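Local coordinates for protein Tae4 (Agrobacterium tumefaciens, PDB 6IJF) that probably acts as a type VI secretion amidase effector, cutting peptide bonds in the peptidoglycan of rival bacteria, at residues Ala55-Gly60 with Ala76-Glu81; Gly117-Asn122 with Thr143-Ala148; Leu29-Glu32 with Phe38-Asn41. All coordinates share one frame; numbering follows the deposited sequence.

Interaction 1: residues Ala55-Gly60 with Ala76-Glu81; sequences AFVKSG and AGKGIE
Val57, whose side chain leans on Lys78 and Gly79, also spends its carbonyl oxygen on a helix end: Gly60 N donates to Val57 O at 2.8 Å. With Ile61 N reaching back to Phe56 O, this is a Schellman motif closing helix 48-58, and the positive phi of Gly60 (88°) marks its C-prime position. The helix belongs to an amidase of the papain-like (CA clan) group, and it begins at Cys48, probably the nucleophile.

Against the last turn of this helix lies the short antiparallel hairpin of strands 68-69 and 79-80. The contact is made by the two methyl branches of Val57, each with its own nearest partner. CG1 stands opposite the Val57 backbone N (chi1 167°), which carries it onto the Lys78 side chain: Val57 CG1 lies 3.6 Å from Lys78 CB and 3.8 Å from Lys78 CG. Branch CG2 turns instead to the backbone, and Val57 CG2 comes to 3.4 Å from Gly79 O. Only the root of Lys78 takes part, because the chain bends at chi2 (-69°) and leads its ammonium end away from the helix.

Polar bonds flank this apolar patch. Gly79 N donates to Asn62 OD1, in the loop after the helix, and Glu81 N is bonded to Ser53 OG of the helix, while Ile80 shares backbone bonds with His68 of the partner strand. The side chain of Ile80 packs on Ile50, Ser53 and Ile54, extending the seam toward the start of the helix. Within this seam Gly79 O is a buried carbonyl oxygen with no hydrogen-bond partner in the model, touched by the CG2 methyl of Val57.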
ATOM      1  N   ALA C  55       9.889  -3.479  26.902  1.00 38.24           N
ATOM      2  CA  ALA C  55      11.237  -3.164  26.397  1.00 38.36           C
ATOM      3  C   ALA C  55      12.077  -2.524  27.524  1.00 36.90           C
ATOM      4  O   ALA C  55      13.259  -2.936  27.717  1.00 36.78           O
ATOM      5  CB  ALA C  55      11.156  -2.290  25.175  1.00 40.01           C
ATOM      6  N   PHE C  56      11.506  -1.562  28.245  1.00 39.20           N
ATOM      7  CA  PHE C  56      12.211  -0.839  29.349  1.00 39.94           C
ATOM      8  C   PHE C  56      12.484  -1.808  30.516  1.00 40.25           C
ATOM      9  O   PHE C  56      13.659  -1.952  30.920  1.00 39.95           O
ATOM     10  CB  PHE C  56      11.437   0.411  29.778  1.00 42.43           C
ATOM     11  CG  PHE C  56      11.774   1.625  28.938  1.00 39.65           C
ATOM     12  CD1 PHE C  56      12.917   2.350  29.187  1.00 43.46           C
ATOM     13  CD2 PHE C  56      11.011   1.974  27.839  1.00 43.75           C
ATOM     14  CE1 PHE C  56      13.263   3.452  28.409  1.00 41.51           C
ATOM     15  CE2 PHE C  56      11.350   3.065  27.051  1.00 45.87           C
ATOM     16  CZ  PHE C  56      12.468   3.816  27.356  1.00 40.65           C
ATOM     17  N   VAL C  57      11.449  -2.477  31.002  1.00 43.15           N
ATOM     18  CA  VAL C  57      11.567  -3.450  32.127  1.00 47.45           C
ATOM     19  C   VAL C  57      12.671  -4.457  31.819  1.00 47.87           C
ATOM     20  O   VAL C  57      13.549  -4.620  32.651  1.00 43.35           O
ATOM     21  CB  VAL C  57      10.238  -4.163  32.377  1.00 44.58           C
ATOM     22  CG1 VAL C  57      10.426  -5.368  33.283  1.00 45.65           C
ATOM     23  CG2 VAL C  57       9.222  -3.204  32.942  1.00 42.74           C
ATOM     24  N   LYS C  58      12.661  -5.077  30.641  1.00 41.06           N
ATOM     25  CA  LYS C  58      13.652  -6.148  30.317  1.00 42.71           C
ATOM     26  C   LYS C  58      15.043  -5.539  30.173  1.00 43.53           C
ATOM     27  O   LYS C  58      16.037  -6.300  30.260  1.00 44.86           O
ATOM     28  CB  LYS C  58      13.247  -6.900  29.052  1.00 39.59           C
ATOM     29  CG  LYS C  58      12.079  -7.836  29.278  1.00 40.51           C
ATOM     30  CD  LYS C  58      11.873  -8.729  28.093  1.00 45.03           C
ATOM     31  CE  LYS C  58      10.640  -9.579  28.264  1.00 44.48           C
ATOM     32  NZ  LYS C  58      10.541 -10.550  27.158  1.00 47.77           N
ATOM     33  N   SER C  59      15.133  -4.221  29.975  1.00 39.13           N
ATOM     34  CA  SER C  59      16.434  -3.511  29.882  1.00 43.93           C
ATOM     35  C   SER C  59      16.833  -3.011  31.282  1.00 44.69           C
ATOM     36  O   SER C  59      17.799  -2.278  31.364  1.00 46.75           O
ATOM     37  CB  SER C  59      16.401  -2.392  28.860  1.00 41.86           C
ATOM     38  OG  SER C  59      15.953  -2.870  27.599  1.00 43.57           O
ATOM     39  N   GLY C  60      16.088  -3.376  32.326  1.00 43.83           N
ATOM     40  CA  GLY C  60      16.438  -3.067  33.730  1.00 53.34           C
ATOM     41  C   GLY C  60      15.910  -1.713  34.174  1.00 55.00           C
ATOM     42  O   GLY C  60      16.408  -1.182  35.166  1.00 55.33           O
ATOM     43  N   ALA C  76       8.027 -10.898  36.842  1.00 46.70           N
ATOM     44  CA  ALA C  76       6.794 -10.847  37.669  1.00 49.86           C
ATOM     45  C   ALA C  76       6.923  -9.717  38.706  1.00 50.54           C
ATOM     46  O   ALA C  76       8.010  -9.539  39.250  1.00 46.60           O
ATOM     47  CB  ALA C  76       6.514 -12.177  38.326  1.00 57.25           C
ATOM     48  N   GLY C  77       5.872  -8.926  38.887  1.00 53.22           N
ATOM     49  CA  GLY C  77       5.860  -7.781  39.821  1.00 56.33           C
ATOM     50  C   GLY C  77       6.306  -6.483  39.168  1.00 56.47           C
ATOM     51  O   GLY C  77       5.997  -5.438  39.746  1.00 53.31           O
ATOM     52  N   LYS C  78       7.016  -6.490  38.030  1.00 56.73           N
ATOM     53  CA  LYS C  78       7.486  -5.211  37.424  1.00 51.64           C
ATOM     54  C   LYS C  78       6.301  -4.468  36.790  1.00 45.69           C
ATOM     55  O   LYS C  78       5.341  -5.128  36.390  1.00 46.31           O
ATOM     56  CB  LYS C  78       8.610  -5.470  36.419  1.00 49.85           C
ATOM     57  CG  LYS C  78       9.867  -6.074  37.009  1.00 57.86           C
ATOM     58  CD  LYS C  78      10.603  -5.089  37.912  1.00 57.23           C
ATOM     59  CE  LYS C  78      11.956  -5.615  38.332  1.00 59.46           C
ATOM     60  NZ  LYS C  78      12.564  -4.737  39.352  1.00 65.86           N
ATOM     61  N   GLY C  79       6.362  -3.135  36.709  1.00 48.79           N
ATOM     62  CA  GLY C  79       5.232  -2.284  36.270  1.00 46.98           C
ATOM     63  C   GLY C  79       5.098  -2.188  34.748  1.00 43.52           C
ATOM     64  O   GLY C  79       6.131  -2.160  34.048  1.00 57.27           O
ATOM     65  N   ILE C  80       3.855  -2.202  34.259  1.00 45.60           N
ATOM     66  CA  ILE C  80       3.447  -1.984  32.838  1.00 50.67           C
ATOM     67  C   ILE C  80       2.471  -0.803  32.845  1.00 47.85           C
ATOM     68  O   ILE C  80       1.442  -0.898  33.544  1.00 51.39           O
ATOM     69  CB  ILE C  80       2.738  -3.219  32.224  1.00 45.80           C
ATOM     70  CG1 ILE C  80       3.614  -4.466  32.088  1.00 48.15           C
ATOM     71  CG2 ILE C  80       2.082  -2.865  30.897  1.00 51.22           C
ATOM     72  CD1 ILE C  80       4.948  -4.244  31.462  1.00 51.47           C
ATOM     73  N   GLU C  81       2.717   0.227  32.043  1.00 46.39           N
ATOM     74  CA  GLU C  81       1.691   1.276  31.785  1.00 41.61           C
ATOM     75  C   GLU C  81       0.939   0.906  30.514  1.00 47.82           C
ATOM     76  O   GLU C  81       1.595   0.743  29.450  1.00 48.92           O
ATOM     77  CB  GLU C  81       2.353   2.651  31.686  1.00 43.72           C
ATOM     78  CG  GLU C  81       1.376   3.795  31.468  1.00 50.17           C
ATOM     79  CD  GLU C  81       0.177   3.753  32.420  1.00 48.63           C
ATOM     80  OE1 GLU C  81       0.363   3.984  33.622  1.00 52.45           O
ATOM     81  OE2 GLU C  81      -0.954   3.446  31.953  1.00 50.05           O
TER

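Interaction 2: residues Gly117-Asn122 with Thr143-Ala148; sequences GVVAFN and TQCASA
The ring of Phe121 carries Val119 CG2 on one face and the sulfur of Cys145 at its edge. The methyl sits 3.8 Å above the ring plane, displaced toward the rim, whereas Cys145 SG lies close to that plane, 83° off the ring normal and 4.9 Å from the ring centroid. This is a Cys sulfur-aromatic contact of the edge type, bringing a disulfide sulfur to the ring hydrogens: Phe121 CZ is 3.7 Å from Cys145 SG, with CE2 only slightly farther off.

In the antiparallel sheet of this papain-like fold, strands 116-122 and 144-145 are not neighbours; strand 131-137 runs between them. Its backbone bonds, Asp134 with Val119 and His132 with Phe121, fix the two touching residues of strand 116-122, so the contact reaches across the middle strand through side chains. Val119 divides its methyls. With chi1 at 61°, CG1 falls between the backbone N and the carbonyl carbon and faces the sulfur across the contact, Val119 CG1 to Cys145 SG being 4.1 Å, while CG2 packs on Phe121 of its own strand.

Cys145 is disulfide-bonded to Cys149, and its side chain also touches Asp134, which may form a catalytic triad with Cys48 and His132. The loop that the disulfide ties off grips the same carboxylate: Asp134 OD2 accepts hydrogen bonds from both Ser147 N and Ala148 N. On the outer strand Gln144 NE2 bonds to the backbone of another protein chain. Ala148, just before Cys149, brings its O to 4.0 Å from Phe121 CE2.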
ATOM      1  N   GLY C 117      15.471   6.294  18.596  1.00 36.02           N
ATOM      2  CA  GLY C 117      14.916   6.598  19.922  1.00 37.64           C
ATOM      3  C   GLY C 117      13.484   6.183  20.082  1.00 33.77           C
ATOM      4  O   GLY C 117      13.054   5.211  19.432  1.00 39.04           O
ATOM      5  N   VAL C 118      12.805   6.822  21.019  1.00 35.91           N
ATOM      6  CA  VAL C 118      11.381   6.547  21.340  1.00 36.94           C
ATOM      7  C   VAL C 118      10.571   7.624  20.643  1.00 33.14           C
ATOM      8  O   VAL C 118      11.064   8.758  20.564  1.00 36.97           O
ATOM      9  CB  VAL C 118      11.128   6.561  22.860  1.00 36.14           C
ATOM     10  CG1 VAL C 118       9.666   6.316  23.171  1.00 36.75           C
ATOM     11  CG2 VAL C 118      12.026   5.566  23.574  1.00 40.39           C
ATOM     12  N   VAL C 119       9.408   7.274  20.123  1.00 35.44           N
ATOM     13  CA  VAL C 119       8.555   8.238  19.379  1.00 37.27           C
ATOM     14  C   VAL C 119       7.124   8.097  19.881  1.00 34.11           C
ATOM     15  O   VAL C 119       6.677   6.963  20.070  1.00 35.58           O
ATOM     16  CB  VAL C 119       8.653   8.047  17.853  1.00 37.72           C
ATOM     17  CG1 VAL C 119       8.200   6.664  17.412  1.00 37.48           C
ATOM     18  CG2 VAL C 119       7.899   9.147  17.124  1.00 35.95           C
ATOM     19  N   ALA C 120       6.439   9.223  20.035  1.00 34.60           N
ATOM     20  CA  ALA C 120       5.011   9.295  20.381  1.00 35.14           C
ATOM     21  C   ALA C 120       4.287  10.096  19.310  1.00 35.33           C
ATOM     22  O   ALA C 120       4.686  11.244  19.053  1.00 41.04           O
ATOM     23  CB  ALA C 120       4.862   9.914  21.740  1.00 40.26           C
ATOM     24  N   PHE C 121       3.308   9.462  18.681  1.00 35.57           N
ATOM     25  CA  PHE C 121       2.384  10.042  17.683  1.00 37.40           C
ATOM     26  C   PHE C 121       1.122  10.402  18.452  1.00 44.79           C
ATOM     27  O   PHE C 121       0.394   9.475  18.852  1.00 36.64           O
ATOM     28  CB  PHE C 121       2.129   9.063  16.540  1.00 38.09           C
ATOM     29  CG  PHE C 121       3.377   8.588  15.829  1.00 36.28           C
ATOM     30  CD1 PHE C 121       3.949   9.331  14.800  1.00 36.01           C
ATOM     31  CD2 PHE C 121       3.961   7.382  16.160  1.00 37.33           C
ATOM     32  CE1 PHE C 121       5.087   8.883  14.153  1.00 34.76           C
ATOM     33  CE2 PHE C 121       5.076   6.913  15.483  1.00 35.03           C
ATOM     34  CZ  PHE C 121       5.654   7.669  14.496  1.00 35.21           C
ATOM     35  N   ASN C 122       0.895  11.698  18.682  1.00 43.07           N
ATOM     36  CA  ASN C 122      -0.208  12.182  19.557  1.00 48.86           C
ATOM     37  C   ASN C 122      -1.426  12.561  18.715  1.00 44.67           C
ATOM     38  O   ASN C 122      -1.245  13.330  17.750  1.00 47.20           O
ATOM     39  CB  ASN C 122       0.229  13.367  20.407  1.00 45.10           C
ATOM     40  CG  ASN C 122       1.532  13.109  21.111  1.00 45.65           C
ATOM     41  OD1 ASN C 122       2.535  13.780  20.841  1.00 50.97           O
ATOM     42  ND2 ASN C 122       1.552  12.091  21.952  1.00 39.77           N
ATOM     43  N   THR C 143      12.030   6.656   7.982  1.00 44.13           N
ATOM     44  CA  THR C 143      11.915   6.287   9.416  1.00 47.52           C
ATOM     45  C   THR C 143      11.241   4.914   9.471  1.00 48.41           C
ATOM     46  O   THR C 143      10.290   4.693   8.700  1.00 57.52           O
ATOM     47  CB  THR C 143      11.159   7.328  10.240  1.00 52.92           C
ATOM     48  OG1 THR C 143       9.905   7.547   9.602  1.00 53.37           O
ATOM     49  CG2 THR C 143      11.932   8.623  10.339  1.00 56.60           C
ATOM     50  N   GLN C 144      11.755   4.031  10.299  1.00 39.67           N
ATOM     51  CA  GLN C 144      11.143   2.715  10.511  1.00 44.07           C
ATOM     52  C   GLN C 144      10.829   2.589  12.002  1.00 40.15           C
ATOM     53  O   GLN C 144      11.741   2.579  12.834  1.00 38.43           O
ATOM     54  CB  GLN C 144      11.954   1.580   9.855  1.00 55.66           C
ATOM     55  CG  GLN C 144      11.083   0.882   8.791  1.00 67.32           C
ATOM     56  CD  GLN C 144      11.809   0.426   7.550  1.00 78.06           C
ATOM     57  OE1 GLN C 144      12.858   0.962   7.209  1.00 86.86           O
ATOM     58  NE2 GLN C 144      11.262  -0.582   6.877  1.00 68.91           N
ATOM     59  N   CYS C 145       9.542   2.545  12.304  1.00 39.53           N
ATOM     60  CA  CYS C 145       9.042   2.211  13.651  1.00 41.70           C
ATOM     61  C   CYS C 145       9.034   0.692  13.779  1.00 37.92           C
ATOM     62  O   CYS C 145       8.735  -0.021  12.797  1.00 35.23           O
ATOM     63  CB  CYS C 145       7.698   2.884  13.890  1.00 41.25           C
ATOM     64  SG  CYS C 145       7.792   4.697  13.800  1.00 45.72           S
ATOM     65  N   ALA C 146       9.261   0.220  14.984  1.00 37.58           N
ATOM     66  CA  ALA C 146       9.304  -1.216  15.312  1.00 39.45           C
ATOM     67  C   ALA C 146       7.935  -1.863  15.084  1.00 36.54           C
ATOM     68  O   ALA C 146       7.913  -3.020  14.599  1.00 37.68           O
ATOM     69  CB  ALA C 146       9.808  -1.395  16.723  1.00 40.16           C
ATOM     70  N   SER C 147       6.838  -1.174  15.418  1.00 36.48           N
ATOM     71  CA  SER C 147       5.459  -1.686  15.240  1.00 31.80           C
ATOM     72  C   SER C 147       4.677  -0.924  14.163  1.00 35.08           C
ATOM     73  O   SER C 147       4.059  -1.587  13.303  1.00 37.96           O
ATOM     74  CB  SER C 147       4.717  -1.687  16.531  1.00 35.91           C
ATOM     75  OG  SER C 147       5.109  -2.763  17.321  1.00 35.19           O
ATOM     76  N   ALA C 148       4.663   0.406  14.181  1.00 35.40           N
ATOM     77  CA  ALA C 148       3.886   1.203  13.209  1.00 40.42           C
ATOM     78  C   ALA C 148       4.232   2.677  13.359  1.00 39.43           C
ATOM     79  O   ALA C 148       4.504   3.094  14.479  1.00 35.97           O
ATOM     80  CB  ALA C 148       2.409   0.981  13.482  1.00 42.40           C
TER

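Interaction 3: residues Leu29-Glu32 with Phe38-Asn41; sequences LFTE and FIGN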
ATOM      1  N   LEU C  29       2.024 -12.160  23.428  1.00 36.10           N
ATOM      2  CA  LEU C  29       2.508 -11.086  24.339  1.00 35.83           C
ATOM      3  C   LEU C  29       1.833 -11.238  25.718  1.00 37.22           C
ATOM      4  O   LEU C  29       2.521 -11.152  26.757  1.00 37.19           O
ATOM      5  CB  LEU C  29       2.169  -9.740  23.706  1.00 39.43           C
ATOM      6  CG  LEU C  29       2.496  -8.526  24.563  1.00 39.48           C
ATOM      7  CD1 LEU C  29       3.988  -8.243  24.531  1.00 38.74           C
ATOM      8  CD2 LEU C  29       1.712  -7.316  24.097  1.00 43.45           C
ATOM      9  N   PHE C  30       0.513 -11.369  25.735  1.00 37.85           N
ATOM     10  CA  PHE C  30      -0.290 -11.423  26.986  1.00 41.13           C
ATOM     11  C   PHE C  30       0.045 -12.734  27.707  1.00 40.43           C
ATOM     12  O   PHE C  30       0.115 -12.724  28.948  1.00 38.41           O
ATOM     13  CB  PHE C  30      -1.780 -11.269  26.665  1.00 43.51           C
ATOM     14  CG  PHE C  30      -2.249  -9.852  26.422  1.00 41.82           C
ATOM     15  CD1 PHE C  30      -1.359  -8.841  26.100  1.00 42.25           C
ATOM     16  CD2 PHE C  30      -3.599  -9.551  26.455  1.00 46.38           C
ATOM     17  CE1 PHE C  30      -1.812  -7.558  25.831  1.00 43.65           C
ATOM     18  CE2 PHE C  30      -4.047  -8.264  26.207  1.00 47.32           C
ATOM     19  CZ  PHE C  30      -3.153  -7.264  25.896  1.00 42.66           C
ATOM     20  N   THR C  31       0.269 -13.838  26.966  1.00 42.60           N
ATOM     21  CA  THR C  31       0.675 -15.128  27.595  1.00 41.09           C
ATOM     22  C   THR C  31       2.011 -14.928  28.312  1.00 40.70           C
ATOM     23  O   THR C  31       2.123 -15.334  29.475  1.00 43.87           O
ATOM     24  CB  THR C  31       0.703 -16.290  26.602  1.00 43.26           C
ATOM     25  OG1 THR C  31      -0.612 -16.351  26.045  1.00 44.13           O
ATOM     26  CG2 THR C  31       1.046 -17.614  27.264  1.00 45.39           C
ATOM     27  N   GLU C  32       2.989 -14.275  27.686  1.00 36.96           N
ATOM     28  CA  GLU C  32       4.334 -14.176  28.291  1.00 37.85           C
ATOM     29  C   GLU C  32       4.199 -13.504  29.668  1.00 40.18           C
ATOM     30  O   GLU C  32       4.902 -13.940  30.589  1.00 43.70           O
ATOM     31  CB  GLU C  32       5.327 -13.429  27.401  1.00 38.72           C
ATOM     32  CG  GLU C  32       6.711 -13.347  28.004  1.00 43.19           C
ATOM     33  CD  GLU C  32       7.740 -12.659  27.137  1.00 47.66           C
ATOM     34  OE1 GLU C  32       7.516 -12.599  25.901  1.00 45.68           O
ATOM     35  OE2 GLU C  32       8.794 -12.238  27.686  1.00 49.16           O
ATOM     36  N   PHE C  38      -7.085 -11.193  29.557  1.00 58.33           N
ATOM     37  CA  PHE C  38      -7.400  -9.930  28.833  1.00 55.36           C
ATOM     38  C   PHE C  38      -7.399 -10.121  27.305  1.00 51.61           C
ATOM     39  O   PHE C  38      -7.667  -9.116  26.595  1.00 54.27           O
ATOM     40  CB  PHE C  38      -6.418  -8.823  29.219  1.00 58.01           C
ATOM     41  CG  PHE C  38      -6.435  -8.414  30.667  1.00 69.48           C
ATOM     42  CD1 PHE C  38      -7.500  -8.726  31.503  1.00 75.79           C
ATOM     43  CD2 PHE C  38      -5.392  -7.667  31.195  1.00 79.25           C
ATOM     44  CE1 PHE C  38      -7.496  -8.347  32.837  1.00 76.97           C
ATOM     45  CE2 PHE C  38      -5.381  -7.281  32.530  1.00 85.25           C
ATOM     46  CZ  PHE C  38      -6.440  -7.621  33.344  1.00 84.00           C
ATOM     47  N   ILE C  39      -7.029 -11.294  26.782  1.00 48.88           N
ATOM     48  CA  ILE C  39      -6.903 -11.484  25.304  1.00 54.67           C
ATOM     49  C   ILE C  39      -8.305 -11.333  24.714  1.00 56.19           C
ATOM     50  O   ILE C  39      -9.165 -12.120  25.090  1.00 59.16           O
ATOM     51  CB  ILE C  39      -6.248 -12.831  24.912  1.00 51.17           C
ATOM     52  CG1 ILE C  39      -4.843 -12.976  25.490  1.00 49.84           C
ATOM     53  CG2 ILE C  39      -6.235 -12.990  23.395  1.00 52.69           C
ATOM     54  CD1 ILE C  39      -4.258 -14.371  25.366  1.00 49.64           C
ATOM     55  N   GLY C  40      -8.532 -10.311  23.885  1.00 61.25           N
ATOM     56  CA  GLY C  40      -9.831 -10.078  23.228  1.00 57.44           C
ATOM     57  C   GLY C  40     -10.785  -9.268  24.087  1.00 60.91           C
ATOM     58  O   GLY C  40     -11.883  -8.965  23.579  1.00 68.76           O
ATOM     59  N   ASN C  41     -10.388  -8.895  25.313  1.00 59.12           N
ATOM     60  CA  ASN C  41     -11.093  -7.869  26.122  1.00 58.70           C
ATOM     61  C   ASN C  41     -10.868  -6.520  25.443  1.00 60.18           C
ATOM     62  O   ASN C  41      -9.728  -6.101  25.258  1.00 54.05           O
ATOM     63  CB  ASN C  41     -10.608  -7.863  27.576  1.00 60.79           C
ATOM     64  CG  ASN C  41     -11.088  -6.697  28.421  1.00 62.41           C
ATOM     65  OD1 ASN C  41     -11.373  -5.604  27.940  1.00 62.68           O
ATOM     66  ND2 ASN C  41     -10.945  -6.863  29.714  1.00 66.22           N
TER
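Phe30 leaves helix 26-33 toward the loop at Phe38 and Ile39; its CB and CD2 meet Ile39 and its CE2 meets Phe38. At the root, Phe30 CB meets Ile39 CG1 at 3.7 Å, the two side chains sliding past each other in opposite directions. Ile39 CG1 also lies along the start of the ring, 3.8 Å from Phe30 CD2. CD2 also approaches the backbone, 3.9 Å from Ile39 N, and the Phe38-Ile39 peptide lies at the ring edge near its plane. Farthest along, Phe30 CE2 is 3.7 Å from Phe38 O and 3.9 Å from Phe38 CB.

The ring edge therefore rests against a type II beta turn, Phe38 to Asn41, closed by Asn41 N donating to Phe38 O at 3.0 Å; Gly40 holds the third position with a phi of 86°. Ile39, at the second position, points its CD1 toward the helix, where it lies 4.2 Å from Thr31 OG1, whose hydrogen bond goes to Arg27 O one turn back. The Phe38 side chain crosses Phe30 at about a right angle, but its ring leads off to stack on Tyr44 and to meet Trp35 edge-to-face. Phe30 itself also packs on Tyr44 and on Ile50 of helix 48-58, so the turn is joined through it to the helix behind.

Across the two segments the contact is thus mostly dispersive, with Phe38 O the polar atom nearest the ring. That oxygen is already used by the turn, and its place at the ring edge faces the slightly positive C-H at CE2, consistent with a modest electrostatic attraction rather than a directional bond.

In the fold
Interactions 1 and 2 are buried, whereas interaction 3 is partly buried and lies farther out, its centre about 17 Å from that of the chain. Helix 48-58 ties the three together. Its Lys58 NZ forms a salt bridge of 2.5 Å with Glu32 OE2 of helix 26-33, linking interactions 1 and 3, and Phe56 CZ packs 4.2 Å from Val118 CG2, linking interactions 1 and 2. Interactions 2 and 3 do not touch. Chemistry varies with place: methyls against a lysine root and a strand carbonyl in interaction 1, a disulfide sulfur at a ring edge beside the probable active site in interaction 2, and a ring edge against a turn in interaction 3.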